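Local coordinates for protein probable dipeptidase (Pseudomonas aeruginosa, PDB 3B40) that probably hydrolyses dipeptides as a metal-dependent peptidase of the membrane dipeptidase (M19) family, at residues Q197-L202 with E220-L225. The protein carries 11 engineered substitutions. Numbering follows the deposited sequence.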
ATOM      1  N   GLN A 197       1.715   5.349 -22.268  1.00 15.14           N
ATOM      2  CA  GLN A 197       2.006   4.123 -22.977  1.00 15.99           C
ATOM      3  C   GLN A 197       2.076   2.934 -22.003  1.00 14.81           C
ATOM      4  O   GLN A 197       1.695   1.823 -22.365  1.00 14.72           O
ATOM      5  CB  GLN A 197       3.323   4.280 -23.757  1.00 15.83           C
ATOM      6  CG  GLN A 197       3.191   5.281 -24.918  1.00 18.90           C
ATOM      7  CD  GLN A 197       4.496   5.588 -25.625  1.00 19.81           C
ATOM      8  OE1 GLN A 197       5.426   4.793 -25.612  1.00 27.70           O
ATOM      9  NE2 GLN A 197       4.540   6.726 -26.308  1.00 24.29           N
ATOM     10  N   ALA A 198       2.555   3.169 -20.776  1.00 12.85           N
ATOM     11  CA  ALA A 198       2.570   2.113 -19.737  1.00 12.63           C
ATOM     12  C   ALA A 198       1.151   1.602 -19.411  1.00 12.62           C
ATOM     13  O   ALA A 198       0.960   0.421 -19.170  1.00 13.13           O
ATOM     14  CB  ALA A 198       3.277   2.601 -18.476  1.00 12.40           C
ATOM     15  N   VAL A 199       0.163   2.482 -19.422  1.00 11.65           N
ATOM     16  CA  VAL A 199      -1.205   2.068 -19.137  1.00 12.30           C
ATOM     17  C   VAL A 199      -1.747   1.060 -20.186  1.00 12.12           C
ATOM     18  O   VAL A 199      -2.352   0.034 -19.841  1.00 11.18           O
ATOM     19  CB  VAL A 199      -2.165   3.272 -19.079  1.00 12.04           C
ATOM     20  CG1 VAL A 199      -3.627   2.782 -19.008  1.00  9.46           C
ATOM     21  CG2 VAL A 199      -1.814   4.212 -17.881  1.00 12.10           C
ATOM     22  N   GLU A 200      -1.557   1.396 -21.457  1.00 12.00           N
ATOM     23  CA  GLU A 200      -1.864   0.473 -22.554  1.00 12.44           C
ATOM     24  C   GLU A 200      -1.088  -0.857 -22.406  1.00 12.81           C
ATOM     25  O   GLU A 200      -1.662  -1.953 -22.555  1.00 13.34           O
ATOM     26  CB  GLU A 200      -1.592   1.141 -23.921  1.00 11.87           C
ATOM     27  CG  GLU A 200      -1.955   0.251 -25.163  1.00 13.84           C
ATOM     28  CD  GLU A 200      -3.436  -0.099 -25.292  1.00 14.50           C
ATOM     29  OE1 GLU A 200      -3.757  -1.107 -25.967  1.00 16.91           O
ATOM     30  OE2 GLU A 200      -4.299   0.631 -24.763  1.00 15.77           O
ATOM     31  N   ARG A 201       0.212  -0.776 -22.118  1.00 12.50           N
ATOM     32  CA  ARG A 201       1.033  -1.990 -21.981  1.00 12.36           C
ATOM     33  C   ARG A 201       0.560  -2.881 -20.847  1.00 13.02           C
ATOM     34  O   ARG A 201       0.494  -4.090 -21.013  1.00 12.64           O
ATOM     35  CB  ARG A 201       2.532  -1.666 -21.840  1.00 12.39           C
ATOM     36  CG  ARG A 201       3.476  -2.890 -21.785  1.00 13.02           C
ATOM     37  CD  ARG A 201       3.419  -3.771 -23.032  1.00 14.65           C
ATOM     38  NE  ARG A 201       3.649  -3.005 -24.246  1.00 15.21           N
ATOM     39  CZ  ARG A 201       4.845  -2.646 -24.698  1.00 16.56           C
ATOM     40  NH1 ARG A 201       5.958  -2.991 -24.028  1.00 12.98           N
ATOM     41  NH2 ARG A 201       4.917  -1.921 -25.823  1.00 18.37           N
ATOM     42  N   LEU A 202       0.191  -2.274 -19.717  1.00 12.99           N
ATOM     43  CA  LEU A 202      -0.322  -3.030 -18.554  1.00 14.41           C
ATOM     44  C   LEU A 202      -1.668  -3.692 -18.859  1.00 14.38           C
ATOM     45  O   LEU A 202      -1.932  -4.850 -18.454  1.00 14.32           O
ATOM     46  CB  LEU A 202      -0.456  -2.086 -17.337  1.00 13.23           C
ATOM     47  CG  LEU A 202       0.933  -1.687 -16.793  1.00 16.27           C
ATOM     48  CD1 LEU A 202       0.869  -0.550 -15.801  1.00 16.67           C
ATOM     49  CD2 LEU A 202       1.712  -2.873 -16.195  1.00 15.26           C
ATOM     50  N   GLU A 220      -6.472  10.355 -12.727  1.00 14.23           N
ATOM     51  CA  GLU A 220      -7.538  10.694 -13.658  1.00 15.83           C
ATOM     52  C   GLU A 220      -7.208  10.169 -15.041  1.00 15.21           C
ATOM     53  O   GLU A 220      -8.093   9.681 -15.739  1.00 17.17           O
ATOM     54  CB  GLU A 220      -7.783  12.214 -13.687  1.00 14.14           C
ATOM     55  CG  GLU A 220      -8.534  12.719 -12.439  1.00 17.72           C
ATOM     56  CD  GLU A 220      -8.540  14.237 -12.312  1.00 18.52           C
ATOM     57  OE1 GLU A 220      -7.810  14.923 -13.057  1.00 22.51           O
ATOM     58  OE2 GLU A 220      -9.253  14.746 -11.439  1.00 22.97           O
ATOM     59  N   GLN A 221      -5.932  10.278 -15.420  1.00 14.97           N
ATOM     60  CA  GLN A 221      -5.429   9.822 -16.720  1.00 15.48           C
ATOM     61  C   GLN A 221      -5.390   8.309 -16.800  1.00 14.96           C
ATOM     62  O   GLN A 221      -5.705   7.742 -17.843  1.00 15.60           O
ATOM     63  CB  GLN A 221      -4.059  10.445 -17.003  1.00 15.14           C
ATOM     64  CG  GLN A 221      -4.167  11.953 -17.204  1.00 17.97           C
ATOM     65  CD  GLN A 221      -2.852  12.681 -17.203  1.00 20.26           C
ATOM     66  OE1 GLN A 221      -1.775  12.122 -17.466  1.00 21.22           O
ATOM     67  NE2 GLN A 221      -2.933  13.959 -16.935  1.00 21.50           N
ATOM     68  N   VAL A 222      -5.032   7.649 -15.707  1.00 13.84           N
ATOM     69  CA  VAL A 222      -5.104   6.184 -15.704  1.00 14.59           C
ATOM     70  C   VAL A 222      -6.565   5.785 -15.966  1.00 14.48           C
ATOM     71  O   VAL A 222      -6.815   4.951 -16.823  1.00 14.00           O
ATOM     72  CB  VAL A 222      -4.608   5.532 -14.375  1.00 14.52           C
ATOM     73  CG1 VAL A 222      -4.981   4.024 -14.317  1.00 12.21           C
ATOM     74  CG2 VAL A 222      -3.138   5.683 -14.219  1.00 13.97           C
ATOM     75  N   ALA A 223      -7.511   6.404 -15.246  1.00 14.32           N
ATOM     76  CA  ALA A 223      -8.938   6.071 -15.416  1.00 15.80           C
ATOM     77  C   ALA A 223      -9.432   6.273 -16.877  1.00 16.52           C
ATOM     78  O   ALA A 223     -10.050   5.375 -17.446  1.00 17.31           O
ATOM     79  CB  ALA A 223      -9.782   6.844 -14.418  1.00 15.90           C
ATOM     80  N   ALA A 224      -9.103   7.414 -17.485  1.00 15.87           N
ATOM     81  CA  ALA A 224      -9.485   7.714 -18.874  1.00 16.34           C
ATOM     82  C   ALA A 224      -8.842   6.752 -19.883  1.00 16.36           C
ATOM     83  O   ALA A 224      -9.398   6.501 -20.938  1.00 17.37           O
ATOM     84  CB  ALA A 224      -9.145   9.175 -19.222  1.00 15.19           C
ATOM     85  N   LEU A 225      -7.684   6.201 -19.540  1.00 15.67           N
ATOM     86  CA  LEU A 225      -6.915   5.412 -20.467  1.00 15.02           C
ATOM     87  C   LEU A 225      -7.065   3.899 -20.272  1.00 15.66           C
ATOM     88  O   LEU A 225      -6.863   3.142 -21.232  1.00 14.99           O
ATOM     89  CB  LEU A 225      -5.440   5.824 -20.382  1.00 16.01           C
ATOM     90  CG  LEU A 225      -5.080   7.203 -20.926  1.00 14.09           C
ATOM     91  CD1 LEU A 225      -3.615   7.506 -20.611  1.00 11.67           C
ATOM     92  CD2 LEU A 225      -5.333   7.277 -22.407  1.00 15.01           C
TER
HETATM   93  O   HOH W   1      -4.729   3.091 -23.253  1.00 29.69           O
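V199 of helix 193-205 and V222 of helix 216-225 bring their backbones closest, with CA atoms 6.6 Å apart, and no direct hydrogen bond links the two segments. Such a meeting of helices shows how one branched residue can serve two partners by sharing out its methyls. V199 points its side chain at the other helix and holds CG1 anti to its own backbone N (chi1 171°), which sends that methyl against the terminal turn of 220-225, where CG1 lies 3.8 Å from L225 CB. The other branch, CG2, turns to the second valine, meeting V222 CG2 at a looser 4.2 Å. The two valines approach at a slant, whereas V199 and L225 cross at about a right angle, and the methyl meets L225 at CB, the base of its side chain.

The helices are successive outer helices of the TIM barrel characteristic of the M19 family: the chain runs from helix 193-205 through strand 208-210, which lies parallel to its neighbours in the sheet, into helix 216-225. I209 of that strand touches both V199 and V222, which are buried, and so backs the seam from the barrel side.

Nearer the surface the apolar contact gives way to water. One molecule donates to E200 OE2 and to the carbonyl O of L225, each at 2.9 Å, joining a carboxylate to the end of the second helix. The other carboxylate oxygen, OE1, forms a salt bridge with R227, so E200 also reaches the chain just past L225.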